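Long-range contacts in alginate lyase, family PL7 (Zobellia galactanivorans, PDB 3ZPY), which probably cleaves alginate by beta-elimination as a polysaccharide lyase of family PL7, this chain being the catalytic domain of a longer protein: residues Pro24-Thr29 / Gly67-Ser72; Cys62-Gly67 / Lys227-Thr232; Val105-Gln110 / Gly233-Val238; Gly117-Gly122 / Asn221-Val226. All coordinates share one frame; numbering follows the deposited sequence.

Contact 1: residues Pro24-Thr29 / Gly67-Ser72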
loop_
_atom_site.group_PDB
_atom_site.type_symbol
_atom_site.label_atom_id
_atom_site.label_comp_id
_atom_site.label_asym_id
_atom_site.label_seq_id
_atom_site.Cartn_x
_atom_site.Cartn_y
_atom_site.Cartn_z
ATOM N N PRO A 24 -12.769 0.016 -15.256
ATOM C CA PRO A 24 -12.985 -0.628 -13.954
ATOM C C PRO A 24 -14.207 -1.582 -13.962
ATOM O O PRO A 24 -15.300 -1.237 -14.411
ATOM C CB PRO A 24 -13.165 0.517 -12.986
ATOM C CG PRO A 24 -12.402 1.628 -13.633
ATOM C CD PRO A 24 -12.600 1.479 -15.119
ATOM N N GLY A 25 -14.036 -2.766 -13.393
ATOM C CA GLY A 25 -15.062 -3.749 -13.479
ATOM C C GLY A 25 -14.479 -5.088 -13.091
ATOM O O GLY A 25 -13.302 -5.216 -12.893
ATOM N N SER A 26 -15.316 -6.109 -13.015
ATOM C CA SER A 26 -14.841 -7.429 -12.562
ATOM C C SER A 26 -13.915 -8.084 -13.605
ATOM O O SER A 26 -13.154 -8.986 -13.249
ATOM C CB SER A 26 -16.029 -8.330 -12.249
ATOM O OG SER A 26 -16.835 -8.320 -13.393
ATOM N N SER A 27 -13.969 -7.594 -14.861
ATOM C CA SER A 27 -13.162 -8.167 -15.956
ATOM C C SER A 27 -11.849 -7.397 -16.251
ATOM O O SER A 27 -11.085 -7.832 -17.152
ATOM C CB SER A 27 -13.975 -8.229 -17.243
ATOM O OG SER A 27 -14.020 -6.958 -17.902
ATOM N N ALA A 28 -11.574 -6.279 -15.557
ATOM C CA ALA A 28 -10.270 -5.608 -15.692
ATOM C C ALA A 28 -9.128 -6.579 -15.378
ATOM O O ALA A 28 -9.273 -7.558 -14.625
ATOM C CB ALA A 28 -10.222 -4.366 -14.794
ATOM N N THR A 29 -7.982 -6.328 -15.976
ATOM C CA THR A 29 -6.878 -7.290 -15.966
ATOM C C THR A 29 -5.754 -6.705 -15.117
ATOM O O THR A 29 -5.243 -5.616 -15.382
ATOM C CB THR A 29 -6.381 -7.563 -17.396
ATOM O OG1 THR A 29 -7.465 -8.052 -18.205
ATOM C CG2 THR A 29 -5.301 -8.677 -17.394
ATOM N N GLY A 67 -11.256 -6.707 -11.123
ATOM C CA GLY A 67 -10.579 -7.922 -11.526
ATOM C C GLY A 67 -11.125 -9.181 -10.811
ATOM O O GLY A 67 -10.475 -10.219 -10.845
ATOM N N GLY A 68 -12.283 -9.095 -10.141
ATOM C CA GLY A 68 -12.816 -10.155 -9.250
ATOM C C GLY A 68 -13.092 -11.404 -10.008
ATOM O O GLY A 68 -13.190 -12.490 -9.401
ATOM N N SER A 69 -13.262 -11.267 -11.331
ATOM C CA SER A 69 -13.485 -12.452 -12.184
ATOM C C SER A 69 -12.316 -13.418 -12.248
ATOM O O SER A 69 -12.489 -14.670 -12.281
ATOM C CB SER A 69 -13.844 -12.028 -13.613
ATOM O OG SER A 69 -15.219 -11.709 -13.638
ATOM N N ALA A 70 -11.141 -12.812 -12.373
ATOM C CA ALA A 70 -9.873 -13.533 -12.421
ATOM C C ALA A 70 -9.411 -13.928 -11.019
ATOM O O ALA A 70 -8.979 -15.076 -10.836
ATOM C CB ALA A 70 -8.806 -12.728 -13.158
ATOM N N ASN A 71 -9.509 -13.014 -10.034
ATOM C CA ASN A 71 -8.987 -13.325 -8.693
ATOM C C ASN A 71 -9.855 -12.671 -7.624
ATOM O O ASN A 71 -10.209 -11.501 -7.768
ATOM C CB ASN A 71 -7.518 -12.889 -8.535
ATOM C CG ASN A 71 -6.939 -13.282 -7.179
ATOM O OD1 ASN A 71 -7.633 -13.835 -6.319
ATOM N ND2 ASN A 71 -5.668 -12.959 -6.971
ATOM N N SER A 72 -10.300 -13.461 -6.638
ATOM C CA SER A 72 -11.156 -12.923 -5.557
ATOM C C SER A 72 -10.445 -12.215 -4.394
ATOM O O SER A 72 -11.150 -11.590 -3.560
ATOM C CB SER A 72 -11.989 -14.021 -4.951
ATOM O OG SER A 72 -11.103 -14.985 -4.426
#
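Gly-67 N and Ser-69 N bind two successive carbonyls of the type I beta turn from Gly-25 to Ala-28. Gly-67 N donates to Gly-25 O at 3.1 Å, almost straight at 172°. The same oxygen takes a weak bond from Ala-28 N, so one acceptor serves both the turn and the facing loop. Ser-26 O is held by Ser-69 N at 3.0 Å, the donor tilted 24° from the carbonyl plane. Gly-68 N (3.2 Å) and Ser-69 OG (3.4 Å) also lie close to Ser-26 O, but at angles too poor for bonds. Ser-69 OG stands anti to its own carbonyl carbon (chi1 -82°), where it packs 3.7 Å from Ser-26 CB. A CA-H...O contact joins Gly-67 CA to Ala-28 O at 3.4 Å. On its own side, Gly-67 O accepts from Asn-71 N and weakly from Ala-70 N, which ties down the helical twist of 68-70, while Asn-71 OD1 accepts from Gln-73 N. The contact thus fastens the connection between strands 15-21 and 29-31 to the connection between strands 58-63 and 76-83, with Ala-28 against Phe-20 of strand 15-21 and Pro-24 against Tyr-231.

Contact 2: residues Cys62-Gly67 / Lys227-Thr232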
loop_
_atom_site.group_PDB
_atom_site.type_symbol
_atom_site.label_atom_id
_atom_site.label_comp_id
_atom_site.label_asym_id
_atom_site.label_seq_id
_atom_site.Cartn_x
_atom_site.Cartn_y
_atom_site.Cartn_z
ATOM N N CYS A 62 -8.472 2.375 -6.663
ATOM C CA CYS A 62 -8.743 0.925 -6.791
ATOM C C CYS A 62 -10.176 0.659 -6.388
ATOM O O CYS A 62 -10.734 1.368 -5.541
ATOM C CB CYS A 62 -7.668 0.139 -5.945
ATOM S SG CYS A 62 -7.703 -1.627 -6.239
ATOM N N TYR A 63 -10.771 -0.369 -6.970
ATOM C CA TYR A 63 -12.210 -0.531 -6.870
ATOM C C TYR A 63 -12.535 -1.861 -6.233
ATOM O O TYR A 63 -11.853 -2.858 -6.502
ATOM C CB TYR A 63 -12.911 -0.495 -8.276
ATOM C CG TYR A 63 -12.616 0.776 -9.018
ATOM C CD1 TYR A 63 -11.354 0.968 -9.629
ATOM C CD2 TYR A 63 -13.629 1.757 -9.180
ATOM C CE1 TYR A 63 -11.019 2.129 -10.275
ATOM C CE2 TYR A 63 -13.297 2.959 -9.867
ATOM C CZ TYR A 63 -12.033 3.062 -10.482
ATOM O OH TYR A 63 -11.700 4.266 -11.081
ATOM N N ARG A 64 -13.565 -1.854 -5.390
ATOM C CA ARG A 64 -14.154 -3.107 -4.877
ATOM C C ARG A 64 -14.464 -3.999 -6.077
ATOM O O ARG A 64 -15.033 -3.550 -7.102
ATOM C CB ARG A 64 -15.502 -2.697 -4.227
ATOM C CG ARG A 64 -16.262 -3.837 -3.509
ATOM C CD ARG A 64 -17.558 -3.259 -2.935
ATOM N NE ARG A 64 -18.197 -4.143 -1.939
ATOM C CZ ARG A 64 -19.238 -4.937 -2.164
ATOM N NH1 ARG A 64 -19.694 -5.164 -3.391
ATOM N NH2 ARG A 64 -19.831 -5.542 -1.141
ATOM N N GLY A 65 -14.067 -5.289 -5.972
ATOM C CA GLY A 65 -14.427 -6.267 -7.043
ATOM C C GLY A 65 -13.606 -6.101 -8.329
ATOM O O GLY A 65 -13.913 -6.790 -9.262
ATOM N N LEU A 66 -12.608 -5.171 -8.365
ATOM C CA LEU A 66 -11.820 -4.952 -9.546
ATOM C C LEU A 66 -11.072 -6.239 -9.892
ATOM O O LEU A 66 -10.308 -6.794 -9.079
ATOM C CB LEU A 66 -10.862 -3.844 -9.291
ATOM C CG LEU A 66 -10.015 -3.286 -10.478
ATOM C CD1 LEU A 66 -10.913 -2.723 -11.594
ATOM C CD2 LEU A 66 -8.935 -2.257 -10.067
ATOM N N GLY A 67 -11.256 -6.707 -11.123
ATOM C CA GLY A 67 -10.579 -7.922 -11.526
ATOM C C GLY A 67 -11.125 -9.181 -10.811
ATOM O O GLY A 67 -10.475 -10.219 -10.845
ATOM N N LYS A 227 -12.503 -9.187 -0.225
ATOM C CA LYS A 227 -12.298 -10.503 -0.840
ATOM C C LYS A 227 -13.636 -10.983 -1.371
ATOM O O LYS A 227 -14.649 -11.037 -0.631
ATOM C CB LYS A 227 -11.709 -11.495 0.171
ATOM C CG LYS A 227 -10.288 -11.121 0.604
ATOM C CD LYS A 227 -9.552 -12.287 1.254
ATOM C CE LYS A 227 -8.095 -11.929 1.581
ATOM N NZ LYS A 227 -7.305 -13.063 2.158
ATOM N N GLY A 228 -13.672 -11.400 -2.640
ATOM C CA GLY A 228 -14.934 -11.983 -3.179
ATOM C C GLY A 228 -16.033 -10.944 -3.394
ATOM O O GLY A 228 -17.144 -11.297 -3.772
ATOM N N ALA A 229 -15.682 -9.662 -3.225
ATOM C CA ALA A 229 -16.733 -8.644 -3.428
ATOM C C ALA A 229 -17.083 -8.430 -4.904
ATOM O O ALA A 229 -16.236 -8.524 -5.798
ATOM C CB ALA A 229 -16.338 -7.336 -2.791
ATOM N N SER A 230 -18.331 -8.088 -5.148
ATOM C CA SER A 230 -18.742 -7.710 -6.488
ATOM C C SER A 230 -18.335 -6.266 -6.803
ATOM O O SER A 230 -18.089 -5.448 -5.911
ATOM C CB SER A 230 -20.230 -7.887 -6.631
ATOM O OG SER A 230 -20.836 -6.919 -5.839
ATOM N N TYR A 231 -18.270 -5.959 -8.105
ATOM C CA TYR A 231 -17.974 -4.623 -8.552
ATOM C C TYR A 231 -19.230 -3.787 -8.583
ATOM O O TYR A 231 -20.213 -4.145 -9.211
ATOM C CB TYR A 231 -17.284 -4.676 -9.935
ATOM C CG TYR A 231 -17.031 -3.253 -10.457
ATOM C CD1 TYR A 231 -18.062 -2.570 -11.170
ATOM C CD2 TYR A 231 -15.831 -2.522 -10.172
ATOM C CE1 TYR A 231 -17.903 -1.215 -11.606
ATOM C CE2 TYR A 231 -15.689 -1.171 -10.658
ATOM C CZ TYR A 231 -16.697 -0.570 -11.386
ATOM O OH TYR A 231 -16.541 0.729 -11.758
ATOM N N THR A 232 -19.185 -2.634 -7.895
ATOM C CA THR A 232 -20.376 -1.753 -7.772
ATOM C C THR A 232 -20.088 -0.298 -8.180
ATOM O O THR A 232 -21.042 0.481 -8.204
ATOM C CB THR A 232 -20.875 -1.737 -6.332
ATOM O OG1 THR A 232 -19.797 -1.218 -5.498
ATOM C CG2 THR A 232 -21.322 -3.177 -5.886
HETATM O O HOH W 1 -16.571 -1.347 -7.205
HETATM O O HOH W 2 -22.446 -6.122 -3.786
HETATM O O HOH W 3 -16.036 -8.668 -9.002
#
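Tyr-63 and Tyr-231 lie side by side and point the same way. Tyr-63 CB meets the edge of the Tyr-231 ring, near its plane, at CE2, 3.7 Å away, and Tyr-63 OH is bonded to Asn-49 O. The next side chain, Arg-64, reaches over the facing loop: CG is anti to the backbone N (chi1 -175°) and the chain is extended from CG to NE, crossing Thr-232 at a slant. Ala-229 CB covers one face of the guanidinium, over its centre and 3.7 Å from the plane, and also touches Arg-64 CG at 3.6 Å. From this position Arg-64 NH1 donates to Ser-230 O at 3.0 Å, a bent bond (135°) whose acceptor is 29° out of the guanidinium plane. A water links NH1 to Ser-230 OG, and Thr-232 CG2 packs 3.6 Å from NH1. These contacts are made where strand 58-63 leaves its sheet in the beta sandwich through a type II turn, Tyr-63 to Leu-66, closed by Leu-66 N to Tyr-63 O. At its third position Gly-65 brings CA within 3.1 Å of Ala-229 O. Two further waters bridge the backbones, one from Arg-64 O to Thr-232 N, the other between Gly-65 O and Ala-229 O. The rest of the guanidinium is taken up by the loop following strand 96-107, NE bonding to Gln-110 O and NH2 to Asp-111 O.

Contact 3: residues Val105-Gln110 / Gly233-Val238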
loop_
_atom_site.group_PDB
_atom_site.type_symbol
_atom_site.label_atom_id
_atom_site.label_comp_id
_atom_site.label_asym_id
_atom_site.label_seq_id
_atom_site.Cartn_x
_atom_site.Cartn_y
_atom_site.Cartn_z
ATOM N N VAL A 105 -5.914 10.016 2.342
ATOM C CA VAL A 105 -6.901 9.047 1.854
ATOM C C VAL A 105 -8.133 9.929 1.612
ATOM O O VAL A 105 -8.591 10.611 2.562
ATOM C CB VAL A 105 -7.139 7.853 2.778
ATOM C CG1 VAL A 105 -8.245 6.967 2.182
ATOM C CG2 VAL A 105 -5.821 7.132 3.058
ATOM N N ASN A 106 -8.699 9.879 0.384
ATOM C CA ASN A 106 -9.784 10.693 0.051
ATOM C C ASN A 106 -11.138 9.949 -0.014
ATOM O O ASN A 106 -12.146 10.589 -0.095
ATOM C CB ASN A 106 -9.518 11.329 -1.315
ATOM C CG ASN A 106 -8.229 12.195 -1.289
ATOM O OD1 ASN A 106 -8.158 13.173 -0.533
ATOM N ND2 ASN A 106 -7.185 11.738 -1.966
ATOM N N GLN A 107 -11.148 8.610 0.005
ATOM C CA GLN A 107 -12.372 7.854 -0.148
ATOM C C GLN A 107 -12.055 6.439 0.277
ATOM O O GLN A 107 -11.012 5.900 -0.111
ATOM C CB GLN A 107 -12.780 7.801 -1.663
ATOM C CG GLN A 107 -14.097 7.106 -1.918
ATOM C CD GLN A 107 -15.372 7.872 -1.563
ATOM O OE1 GLN A 107 -15.425 9.043 -1.476
ATOM N NE2 GLN A 107 -16.417 7.173 -1.498
ATOM N N LEU A 108 -12.981 5.846 1.046
ATOM C CA LEU A 108 -12.901 4.411 1.413
ATOM C C LEU A 108 -13.897 3.631 0.554
ATOM O O LEU A 108 -14.954 4.152 0.127
ATOM C CB LEU A 108 -13.287 4.190 2.884
ATOM C CG LEU A 108 -12.271 4.801 3.839
ATOM C CD1 LEU A 108 -12.771 4.616 5.260
ATOM C CD2 LEU A 108 -10.860 4.345 3.585
ATOM N N PRO A 109 -13.581 2.325 0.319
ATOM C CA PRO A 109 -14.480 1.448 -0.395
ATOM C C PRO A 109 -15.517 0.875 0.570
ATOM O O PRO A 109 -15.667 1.386 1.719
ATOM C CB PRO A 109 -13.522 0.410 -0.981
ATOM C CG PRO A 109 -12.533 0.220 0.199
ATOM C CD PRO A 109 -12.276 1.688 0.609
ATOM N N GLN A 110 -16.235 -0.203 0.126
ATOM C CA GLN A 110 -17.275 -0.853 0.972
ATOM C C GLN A 110 -16.831 -2.294 1.075
ATOM O O GLN A 110 -16.613 -2.967 -0.003
ATOM C CB GLN A 110 -18.593 -0.742 0.298
ATOM C CG GLN A 110 -19.693 -1.597 0.975
ATOM C CD GLN A 110 -21.008 -1.373 0.327
ATOM O OE1 GLN A 110 -21.195 -0.407 -0.385
ATOM N NE2 GLN A 110 -21.949 -2.265 0.569
ATOM N N GLY A 233 -18.808 0.062 -8.390
ATOM C CA GLY A 233 -18.425 1.456 -8.575
ATOM C C GLY A 233 -17.808 1.940 -7.233
ATOM O O GLY A 233 -17.229 2.934 -7.151
ATOM N N SER A 234 -17.969 1.207 -6.123
ATOM C CA SER A 234 -17.355 1.596 -4.836
ATOM C C SER A 234 -15.793 1.500 -4.991
ATOM O O SER A 234 -15.247 0.603 -5.642
ATOM C CB SER A 234 -17.709 0.552 -3.817
ATOM O OG SER A 234 -17.029 0.663 -2.589
ATOM N N TYR A 235 -15.065 2.427 -4.408
ATOM C CA TYR A 235 -13.627 2.541 -4.666
ATOM C C TYR A 235 -12.946 3.136 -3.431
ATOM O O TYR A 235 -13.627 3.807 -2.592
ATOM C CB TYR A 235 -13.273 3.350 -5.964
ATOM C CG TYR A 235 -13.656 4.825 -5.867
ATOM C CD1 TYR A 235 -14.989 5.218 -5.977
ATOM C CD2 TYR A 235 -12.724 5.764 -5.434
ATOM C CE1 TYR A 235 -15.330 6.607 -5.874
ATOM C CE2 TYR A 235 -13.044 7.126 -5.310
ATOM C CZ TYR A 235 -14.361 7.511 -5.494
ATOM O OH TYR A 235 -14.669 8.848 -5.357
ATOM N N GLY A 236 -11.626 2.984 -3.380
ATOM C CA GLY A 236 -10.832 3.805 -2.463
ATOM C C GLY A 236 -9.882 4.666 -3.280
ATOM O O GLY A 236 -9.592 4.381 -4.456
ATOM N N LEU A 237 -9.461 5.788 -2.659
ATOM C CA LEU A 237 -8.589 6.711 -3.333
ATOM C C LEU A 237 -7.528 7.203 -2.324
ATOM O O LEU A 237 -7.878 7.709 -1.303
ATOM C CB LEU A 237 -9.397 7.883 -3.871
ATOM C CG LEU A 237 -8.620 8.892 -4.717
ATOM C CD1 LEU A 237 -7.972 8.274 -5.959
ATOM C CD2 LEU A 237 -9.470 10.109 -5.128
ATOM N N VAL A 238 -6.280 6.986 -2.680
ATOM C CA VAL A 238 -5.102 7.345 -1.896
ATOM C C VAL A 238 -4.285 8.277 -2.793
ATOM O O VAL A 238 -4.160 8.078 -4.010
ATOM C CB VAL A 238 -4.232 6.135 -1.526
ATOM C CG1 VAL A 238 -2.966 6.589 -0.851
ATOM C CG2 VAL A 238 -5.001 5.116 -0.694
HETATM O O HOH W 4 -16.460 4.290 -2.621
#
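Gln-107 lays its CG over one face of the Tyr-235 ring, a CH-pi contact with CG 3.9 Å from the centroid and offset toward the rim. CG is anti to the backbone N (chi1 -176°), and the bend at chi2 (75°) sets CD by the phenol end, nearest Tyr-235 OH at 4.0 Å. The two side chains cross at about a right angle, with amide and ring planes roughly parallel. Tyr-235 starts by pointing away from strand 105-107; its CG lies between the backbone N and the carbonyl carbon (chi1 66°), and the ring end comes back to the glutamine. Lys-61 of strand 58-63 makes a cation-pi contact with the same ring. The strands are antiparallel neighbours in a sheet of the jelly-roll sandwich, and their pairing slips by one residue. Val-105 faces Val-238 in a non-hydrogen-bonded pair and Gln-107 faces Leu-237 in a hydrogen-bonded one, with Asn-106 the extra residue of a beta bulge. Asn-106 N donates to Leu-237 O at 2.9 Å and Leu-237 N to Gln-107 O at 3.0 Å, whereas Gln-107 N is buried without a partner. Beyond the bulge a water accepts from Gln-107 NE2 and Tyr-235 N and donates to Leu-108 O. Ser-234 OG is 3.5 Å from Pro-109 CA and hydrogen-bonds to Asn-149 ND2. On the other face, Val-105 CG2 and Val-238 CG2 meet at 4.3 Å, above Leu-119 and Phe-121 of strand 117-125.

Contact 4: residues Gly117-Gly122 / Asn221-Val226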
loop_
_atom_site.group_PDB
_atom_site.type_symbol
_atom_site.label_atom_id
_atom_site.label_comp_id
_atom_site.label_asym_id
_atom_site.label_seq_id
_atom_site.Cartn_x
_atom_site.Cartn_y
_atom_site.Cartn_z
ATOM N N GLY A 117 -15.493 0.200 5.663
ATOM C CA GLY A 117 -14.593 0.392 4.531
ATOM C C GLY A 117 -13.217 0.526 5.073
ATOM O O GLY A 117 -12.995 1.090 6.148
ATOM N N VAL A 118 -12.227 -0.018 4.347
ATOM C CA VAL A 118 -10.853 -0.002 4.815
ATOM C C VAL A 118 -9.893 -0.108 3.621
ATOM O O VAL A 118 -10.128 -0.931 2.699
ATOM C CB VAL A 118 -10.613 -1.115 5.905
ATOM C CG1 VAL A 118 -11.109 -2.515 5.478
ATOM C CG2 VAL A 118 -9.182 -1.196 6.400
ATOM N N LEU A 119 -8.725 0.524 3.715
ATOM C CA LEU A 119 -7.710 0.238 2.761
ATOM C C LEU A 119 -6.337 0.466 3.393
ATOM O O LEU A 119 -6.228 1.094 4.463
ATOM C CB LEU A 119 -7.890 1.107 1.530
ATOM C CG LEU A 119 -7.748 2.675 1.714
ATOM C CD1 LEU A 119 -6.308 3.174 1.787
ATOM C CD2 LEU A 119 -8.418 3.374 0.515
ATOM N N CYS A 120 -5.293 -0.057 2.705
ATOM C CA CYS A 120 -3.906 0.014 3.155
ATOM C C CYS A 120 -3.124 0.924 2.224
ATOM O O CYS A 120 -3.149 0.750 1.019
ATOM C CB CYS A 120 -3.353 -1.425 3.095
ATOM S SG CYS A 120 -1.550 -1.473 3.345
ATOM N N PHE A 121 -2.478 1.897 2.812
ATOM C CA PHE A 121 -1.756 2.935 2.024
ATOM C C PHE A 121 -0.208 2.825 2.243
ATOM O O PHE A 121 0.522 3.719 1.783
ATOM C CB PHE A 121 -2.318 4.331 2.287
ATOM C CG PHE A 121 -2.289 4.765 3.744
ATOM C CD1 PHE A 121 -1.173 5.360 4.316
ATOM C CD2 PHE A 121 -3.448 4.696 4.546
ATOM C CE1 PHE A 121 -1.172 5.802 5.623
ATOM C CE2 PHE A 121 -3.443 5.080 5.854
ATOM C CZ PHE A 121 -2.285 5.654 6.424
ATOM N N GLY A 122 0.294 1.822 3.012
ATOM C CA GLY A 122 1.732 1.564 2.987
ATOM C C GLY A 122 1.942 0.237 3.694
ATOM O O GLY A 122 1.142 -0.150 4.558
ATOM N N ASN A 221 -2.361 1.950 -2.925
ATOM C CA ASN A 221 -3.732 1.661 -2.484
ATOM C C ASN A 221 -4.015 0.165 -2.636
ATOM O O ASN A 221 -4.314 -0.303 -3.728
ATOM C CB ASN A 221 -4.729 2.479 -3.318
ATOM C CG ASN A 221 -6.122 2.381 -2.838
ATOM O OD1 ASN A 221 -6.412 1.612 -1.888
ATOM N ND2 ASN A 221 -7.013 3.105 -3.490
ATOM N N TYR A 222 -3.981 -0.506 -1.490
ATOM C CA TYR A 222 -4.292 -1.960 -1.404
ATOM C C TYR A 222 -5.585 -2.006 -0.676
ATOM O O TYR A 222 -5.643 -1.804 0.518
ATOM C CB TYR A 222 -3.115 -2.645 -0.645
ATOM C CG TYR A 222 -3.191 -4.151 -0.478
ATOM C CD1 TYR A 222 -3.945 -4.963 -1.320
ATOM C CD2 TYR A 222 -2.377 -4.721 0.499
ATOM C CE1 TYR A 222 -3.963 -6.335 -1.121
ATOM C CE2 TYR A 222 -2.382 -6.037 0.700
ATOM C CZ TYR A 222 -3.147 -6.865 -0.138
ATOM O OH TYR A 222 -3.162 -8.308 -0.030
ATOM N N LEU A 223 -6.680 -2.356 -1.365
ATOM C CA LEU A 223 -7.986 -2.425 -0.626
ATOM C C LEU A 223 -7.949 -3.557 0.321
ATOM O O LEU A 223 -7.180 -4.534 0.134
ATOM C CB LEU A 223 -9.177 -2.584 -1.594
ATOM C CG LEU A 223 -9.345 -1.481 -2.639
ATOM C CD1 LEU A 223 -10.678 -1.657 -3.374
ATOM C CD2 LEU A 223 -9.224 -0.089 -2.045
ATOM N N GLN A 224 -8.776 -3.457 1.356
ATOM C CA GLN A 224 -8.935 -4.474 2.395
ATOM C C GLN A 224 -10.367 -4.915 2.605
ATOM O O GLN A 224 -11.259 -4.152 2.289
ATOM C CB GLN A 224 -8.197 -4.137 3.709
ATOM C CG GLN A 224 -6.712 -4.045 3.552
ATOM C CD GLN A 224 -6.081 -5.455 3.508
ATOM O OE1 GLN A 224 -6.263 -6.209 4.437
ATOM N NE2 GLN A 224 -5.433 -5.828 2.414
ATOM N N SER A 225 -10.558 -6.135 3.103
ATOM C CA SER A 225 -11.903 -6.621 3.420
ATOM C C SER A 225 -12.879 -6.644 2.260
ATOM O O SER A 225 -14.118 -6.491 2.446
ATOM C CB SER A 225 -12.478 -5.835 4.665
ATOM O OG SER A 225 -11.683 -5.954 5.787
ATOM N N VAL A 226 -12.353 -6.857 1.063
ATOM C CA VAL A 226 -13.172 -6.885 -0.195
ATOM C C VAL A 226 -12.949 -8.177 -0.959
ATOM O O VAL A 226 -13.235 -8.260 -2.137
ATOM C CB VAL A 226 -13.042 -5.625 -1.065
ATOM C CG1 VAL A 226 -13.761 -4.499 -0.330
ATOM C CG2 VAL A 226 -11.558 -5.340 -1.463
HETATM O O HOH W 5 -13.244 -2.045 2.503
#
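Leu-119 and Asn-221 cross at about a right angle inside the sandwich, next to the non-hydrogen-bonded pair of Leu-119 with Leu-223. Leu-119 CB touches Leu-223 CD2 at 4.0 Å and Asn-221 OD1 at 3.8 Å. CG, between the backbone N and the carbonyl carbon (chi1 63°), stays 4.0 Å from Asn-221 OD1. At the tip CD2 approaches that oxygen to 3.6 Å, while CD1 runs on to Val-238 of the facing sheet. The antiparallel backbones are joined by Cys-120 N to Tyr-222 O (2.8 Å), Tyr-222 N to Cys-120 O (2.9 Å), and Gln-224 N to Val-118 O, the last donor above the carbonyl plane. Cys-120 and Tyr-222 face the other way, with Gln-224 NE2 over the centre of the Tyr-222 ring and 3.5 Å from its plane. Arg-76, in cation-pi contact with that ring, and Gln-143 lie on this polar side, consistent with the substrate-binding concave face of PL7 lyases. The chemistry is therefore split by the sheet: amide, ring and charge gather on one face, while on the other Asn-221 ND2 bonds to Phe-60 O and OD1 is buried against leucine carbons without a hydrogen-bond partner.

The four contacts form a connected group toward one end of the beta sandwich. Contact 4 lies deepest, about 8 Å from the chain centre, and contact 1 farthest out at about 19 Å. Contacts 1 and 2, with centres about 7 Å apart, share Gly-67. Contact 2 meets contact 3 through neighbouring strands 58-63 and 235-247 of one sheet, and contact 4 belongs to the other sheet, packing on contact 3 across the core with centres about 9 Å apart. Along the chain, contacts 1 and 2 alternate their segments, as do 2 and 3, while both segments of contact 4 fall between those of contact 3. Sequence-distant loops and both sheets are thereby tied together in the catalytic domain.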